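Local coordinates for iron-containing alcohol dehydrogenase (Ralstonia eutropha, PDB 3JZD), which probably reduces maleylacetate to 3-oxoadipate with NADH or NADPH, as a homodimeric member of the iron-containing alcohol dehydrogenase family, at residues A29-L34 with C92-G97; L104-A109 with V148-V153. All coordinates share one frame; numbering follows the deposited sequence.

In the fold
Both contacts belong to the N-terminal nucleotide-binding half of the chain and reach the same parallel sheet. Contact 1 sets helix 27-33 on strand 92-97, and contact 2 sets helix 99-112 against the loop that leads into strand 152-155. Strand 92-97 runs straight on into helix 99-112, so the two are joined in the chain. They also touch: Leu34 CD2 packs on Arg151 CB at 3.8 Å. Both are buried, but their chemistry differs. Contact 1 is wholly apolar and lies away from the cofactor. Contact 2 packs the aliphatic chain of Lys106, a residue of the NAD pocket whose amine is held by carbonyl oxygens.

Contact 1: A29-L34 with C92-G97; sequences AEVERL and CAVAVG
Val31 meets Cys92 and Val94 in a small, buried, apolar contact between a helix and a strand. Helix 27-33 lies over one face of the six-stranded parallel sheet, and strand 92-97 is an inner strand of it. The backbones stay well apart, with Val31 CA and Cys92 CA at 7.5 Å, and the side chains bridge the gap.

One methyl of Val31 does the touching. CG2 stands anti to the carbonyl carbon and reaches down to the strand. There it meets two side chains two residues apart. Val31 CG2 lies 4.0 Å from Val94 CG2. The same methyl, Val31 CG2, is 4.2 Å from Cys92 SG. The side chains of Val31 and Val94 cross at about a right angle and touch through one methyl each. Cys92 SG is anti to its own backbone N (chi1 -179°), which carries the sulfur toward the helix. It acts here as an apolar surface. Leu34 comes near the same sulfur, with Leu34 CD1 4.5 Å from Cys92 SG. Ala93 points to the other face of the sheet.

The two segments bury 122 Å² between them, and neighbours pack on the same side chains. Ala39 of strand 39-42 touches all three main side chains. Helix 48-58 adds Leu58 against Val31 and Ile54 against Val94. Buried Glu30 forms a salt bridge with Arg16, and exposed Arg33 forms one with Glu11 of the second subunit.

Helix 27-33 lies in the connection between parallel strands 8-19 and 39-42. Three strands stand between these two in the sheet, and 92-97, next to 39-42, is one of them. The link is thus a beta-alpha-beta crossover that skips neighbours, in a Rossmann-like nucleotide-binding domain, its helix packed on the sheet by aliphatic residues.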
loop_
_atom_site.group_PDB
_atom_site.type_symbol
_atom_site.label_atom_id
_atom_site.label_comp_id
_atom_site.label_asym_id
_atom_site.label_seq_id
_atom_site.Cartn_x
_atom_site.Cartn_y
_atom_site.Cartn_z
ATOM N N ALA A 29 -14.282 20.259 -3.828
ATOM C CA ALA A 29 -13.297 20.315 -2.729
ATOM C C ALA A 29 -11.953 19.701 -3.193
ATOM O O ALA A 29 -10.906 20.208 -2.846
ATOM C CB ALA A 29 -13.806 19.597 -1.437
ATOM N N GLU A 30 -12.005 18.639 -4.003
ATOM C CA GLU A 30 -10.765 17.993 -4.498
ATOM C C GLU A 30 -10.020 18.795 -5.552
ATOM O O GLU A 30 -8.782 18.835 -5.578
ATOM C CB GLU A 30 -11.071 16.571 -4.971
ATOM C CG GLU A 30 -11.488 15.678 -3.822
ATOM C CD GLU A 30 -10.399 15.581 -2.720
ATOM O OE1 GLU A 30 -9.189 15.633 -3.032
ATOM O OE2 GLU A 30 -10.766 15.431 -1.555
ATOM N N VAL A 31 -10.766 19.439 -6.430
ATOM C CA VAL A 31 -10.180 20.376 -7.396
ATOM C C VAL A 31 -9.547 21.577 -6.651
ATOM O O VAL A 31 -8.405 21.968 -6.958
ATOM C CB VAL A 31 -11.251 20.821 -8.434
ATOM C CG1 VAL A 31 -10.800 22.018 -9.261
ATOM C CG2 VAL A 31 -11.600 19.610 -9.367
ATOM N N GLU A 32 -10.275 22.139 -5.673
ATOM C CA GLU A 32 -9.787 23.286 -4.884
ATOM C C GLU A 32 -8.508 22.889 -4.164
ATOM O O GLU A 32 -7.598 23.665 -4.086
ATOM C CB GLU A 32 -10.844 23.780 -3.856
ATOM C CG GLU A 32 -12.101 24.479 -4.462
ATOM C CD GLU A 32 -13.321 24.630 -3.504
ATOM O OE1 GLU A 32 -13.517 23.854 -2.527
ATOM O OE2 GLU A 32 -14.126 25.538 -3.776
ATOM N N ARG A 33 -8.436 21.651 -3.689
ATOM C CA ARG A 33 -7.272 21.152 -2.949
ATOM C C ARG A 33 -6.024 21.133 -3.826
ATOM O O ARG A 33 -4.932 21.380 -3.372
ATOM C CB ARG A 33 -7.609 19.763 -2.410
ATOM C CG ARG A 33 -6.693 19.231 -1.365
ATOM C CD ARG A 33 -7.244 17.935 -0.751
ATOM N NE ARG A 33 -6.373 17.525 0.366
ATOM C CZ ARG A 33 -5.175 16.933 0.218
ATOM N NH1 ARG A 33 -4.701 16.649 -0.992
ATOM N NH2 ARG A 33 -4.439 16.615 1.282
ATOM N N LEU A 34 -6.204 20.842 -5.106
ATOM C CA LEU A 34 -5.125 20.859 -6.066
ATOM C C LEU A 34 -4.743 22.302 -6.425
ATOM O O LEU A 34 -3.774 22.525 -7.124
ATOM C CB LEU A 34 -5.558 20.114 -7.337
ATOM C CG LEU A 34 -5.692 18.610 -7.181
ATOM C CD1 LEU A 34 -6.334 17.995 -8.395
ATOM C CD2 LEU A 34 -4.302 18.010 -6.902
ATOM N N CYS A 92 -6.948 21.791 -14.909
ATOM C CA CYS A 92 -7.289 20.534 -14.309
ATOM C C CYS A 92 -8.260 19.805 -15.218
ATOM O O CYS A 92 -9.088 20.436 -15.901
ATOM C CB CYS A 92 -7.990 20.821 -12.999
ATOM S SG CYS A 92 -8.448 19.345 -12.133
ATOM N N ALA A 93 -8.145 18.485 -15.255
ATOM C CA ALA A 93 -9.031 17.641 -16.035
ATOM C C ALA A 93 -9.710 16.687 -15.056
ATOM O O ALA A 93 -9.019 16.079 -14.226
ATOM C CB ALA A 93 -8.241 16.866 -17.037
ATOM N N VAL A 94 -11.040 16.591 -15.110
ATOM C CA VAL A 94 -11.779 15.653 -14.272
ATOM C C VAL A 94 -12.386 14.585 -15.195
ATOM O O VAL A 94 -13.309 14.867 -15.990
ATOM C CB VAL A 94 -12.894 16.316 -13.483
ATOM C CG1 VAL A 94 -13.595 15.257 -12.550
ATOM C CG2 VAL A 94 -12.386 17.527 -12.679
ATOM N N ALA A 95 -11.881 13.364 -15.064
ATOM C CA ALA A 95 -12.290 12.272 -15.916
ATOM C C ALA A 95 -13.382 11.497 -15.241
ATOM O O ALA A 95 -13.158 10.921 -14.182
ATOM C CB ALA A 95 -11.104 11.379 -16.230
ATOM N N VAL A 96 -14.565 11.494 -15.856
ATOM C CA VAL A 96 -15.715 10.750 -15.359
ATOM C C VAL A 96 -16.062 9.671 -16.365
ATOM O O VAL A 96 -16.674 9.935 -17.404
ATOM C CB VAL A 96 -16.955 11.627 -15.179
ATOM C CG1 VAL A 96 -17.982 10.860 -14.278
ATOM C CG2 VAL A 96 -16.568 12.970 -14.568
ATOM N N GLY A 97 -15.683 8.445 -16.050
ATOM C CA GLY A 97 -15.940 7.319 -16.926
ATOM C C GLY A 97 -15.041 6.140 -16.608
ATOM O O GLY A 97 -14.477 6.049 -15.517
#

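Contact 2: L104-A109 with V148-V153; sequences LGKAIA and VLPRTV
Lys106 and Val148 bring the two backbones close, with their CA atoms 4.7 Å apart. Segment 104-109 is regular helix, part of helix 99-112. Segment 148-153 passes the helix with Val148, then leads away through Pro150 into strand 152-155. Val148 wedges against the helix from the side. Val148 CG1, anti to the carbonyl carbon (chi1 -49°), rests on Lys106 O at 3.4 Å. Val148 CB lies 3.8 Å from Lys106 CB. Beyond CG the lysine is extended, and it runs past the carbonyl of Val148, with Lys106 CG 3.5 Å from Val148 O. Farther out, Lys106 CE reaches Pro150 CD at 4.4 Å. Ala109, three residues on, adds its CB, 4.4 Å from Val148 CA.

The aliphatic part of the lysine is thus packed, while its amine is held elsewhere. Lys106 NZ donates hydrogen bonds to the carbonyl oxygens of Ser126, Thr129 and Val131, three bonds that fix its position. Lys106 also touches the bound NAD, and Thr129 and Val131 are themselves NAD-binding residues. The arrangement belongs to the cofactor pocket of this Rossmann-like domain, where a buried lysine ties the helix after strand 92-97 to the Ser126-Val131 region, which runs into strand 131-136.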
loop_
_atom_site.group_PDB
_atom_site.type_symbol
_atom_site.label_atom_id
_atom_site.label_comp_id
_atom_site.label_asym_id
_atom_site.label_seq_id
_atom_site.Cartn_x
_atom_site.Cartn_y
_atom_site.Cartn_z
ATOM N N LEU A 104 -8.115 9.530 -22.001
ATOM C CA LEU A 104 -8.139 10.881 -22.605
ATOM C C LEU A 104 -7.527 11.907 -21.611
ATOM O O LEU A 104 -6.754 12.806 -21.988
ATOM C CB LEU A 104 -9.588 11.284 -22.942
ATOM C CG LEU A 104 -9.792 12.602 -23.674
ATOM C CD1 LEU A 104 -8.940 12.550 -24.955
ATOM C CD2 LEU A 104 -11.287 12.888 -23.974
ATOM N N GLY A 105 -7.878 11.774 -20.339
ATOM C CA GLY A 105 -7.315 12.658 -19.300
ATOM C C GLY A 105 -5.800 12.514 -19.258
ATOM O O GLY A 105 -5.076 13.520 -19.191
ATOM N N LYS A 106 -5.331 11.265 -19.334
ATOM C CA LYS A 106 -3.899 10.952 -19.324
ATOM C C LYS A 106 -3.207 11.595 -20.513
ATOM O O LYS A 106 -2.089 12.065 -20.367
ATOM C CB LYS A 106 -3.632 9.436 -19.332
ATOM C CG LYS A 106 -3.979 8.740 -18.021
ATOM C CD LYS A 106 -3.565 7.273 -18.008
ATOM C CE LYS A 106 -3.617 6.646 -16.623
ATOM N NZ LYS A 106 -3.134 5.216 -16.634
ATOM N N ALA A 107 -3.874 11.596 -21.673
ATOM C CA ALA A 107 -3.303 12.172 -22.888
ATOM C C ALA A 107 -3.183 13.661 -22.729
ATOM O O ALA A 107 -2.196 14.235 -23.116
ATOM C CB ALA A 107 -4.161 11.827 -24.122
ATOM N N ILE A 108 -4.205 14.304 -22.166
ATOM C CA ILE A 108 -4.148 15.762 -21.952
ATOM C C ILE A 108 -3.005 16.098 -20.986
ATOM O O ILE A 108 -2.281 17.071 -21.186
ATOM C CB ILE A 108 -5.500 16.311 -21.406
ATOM C CG1 ILE A 108 -6.610 16.120 -22.439
ATOM C CG2 ILE A 108 -5.416 17.797 -21.003
ATOM C CD1 ILE A 108 -7.971 16.397 -21.875
ATOM N N ALA A 109 -2.844 15.283 -19.956
ATOM C CA ALA A 109 -1.840 15.507 -18.927
ATOM C C ALA A 109 -0.472 15.278 -19.503
ATOM O O ALA A 109 0.458 15.970 -19.120
ATOM C CB ALA A 109 -2.057 14.618 -17.731
ATOM N N VAL A 148 1.177 11.344 -16.062
ATOM C CA VAL A 148 -0.184 10.908 -16.409
ATOM C C VAL A 148 -0.949 10.256 -15.264
ATOM O O VAL A 148 -2.135 10.046 -15.378
ATOM C CB VAL A 148 -0.206 9.991 -17.668
ATOM C CG1 VAL A 148 0.621 10.656 -18.782
ATOM C CG2 VAL A 148 0.318 8.570 -17.369
ATOM N N LEU A 149 -0.248 9.892 -14.192
ATOM C CA LEU A 149 -0.859 9.337 -13.004
ATOM C C LEU A 149 -1.824 10.383 -12.368
ATOM O O LEU A 149 -1.413 11.485 -12.012
ATOM C CB LEU A 149 0.241 8.913 -12.013
ATOM C CG LEU A 149 -0.169 8.062 -10.814
ATOM C CD1 LEU A 149 -0.700 6.687 -11.264
ATOM C CD2 LEU A 149 1.000 7.926 -9.825
ATOM N N PRO A 150 -3.127 10.067 -12.279
ATOM C CA PRO A 150 -4.053 10.989 -11.623
ATOM C C PRO A 150 -3.646 11.369 -10.208
ATOM O O PRO A 150 -3.157 10.527 -9.457
ATOM C CB PRO A 150 -5.366 10.199 -11.618
ATOM C CG PRO A 150 -5.291 9.386 -12.899
ATOM C CD PRO A 150 -3.838 8.937 -12.898
ATOM N N ARG A 151 -3.783 12.636 -9.856
ATOM C CA ARG A 151 -3.396 13.089 -8.515
ATOM C C ARG A 151 -4.379 12.585 -7.479
ATOM O O ARG A 151 -3.992 12.313 -6.352
ATOM C CB ARG A 151 -3.432 14.603 -8.425
ATOM C CG ARG A 151 -2.555 15.333 -9.396
ATOM C CD ARG A 151 -1.062 15.122 -9.185
ATOM N NE ARG A 151 -0.448 15.552 -10.429
ATOM C CZ ARG A 151 -0.136 16.814 -10.754
ATOM N NH1 ARG A 151 -0.302 17.817 -9.896
ATOM N NH2 ARG A 151 0.362 17.079 -11.958
ATOM N N THR A 152 -5.665 12.533 -7.856
ATOM C CA THR A 152 -6.722 12.124 -6.972
ATOM C C THR A 152 -7.715 11.274 -7.705
ATOM O O THR A 152 -8.042 11.537 -8.858
ATOM C CB THR A 152 -7.406 13.365 -6.375
ATOM O OG1 THR A 152 -6.401 14.154 -5.718
ATOM C CG2 THR A 152 -8.574 13.005 -5.378
ATOM N N VAL A 153 -8.172 10.235 -7.025
ATOM C CA VAL A 153 -9.172 9.323 -7.536
ATOM C C VAL A 153 -10.328 9.405 -6.535
ATOM O O VAL A 153 -10.108 9.431 -5.330
ATOM C CB VAL A 153 -8.640 7.922 -7.562
ATOM C CG1 VAL A 153 -9.689 6.959 -8.075
ATOM C CG2 VAL A 153 -7.316 7.847 -8.397
#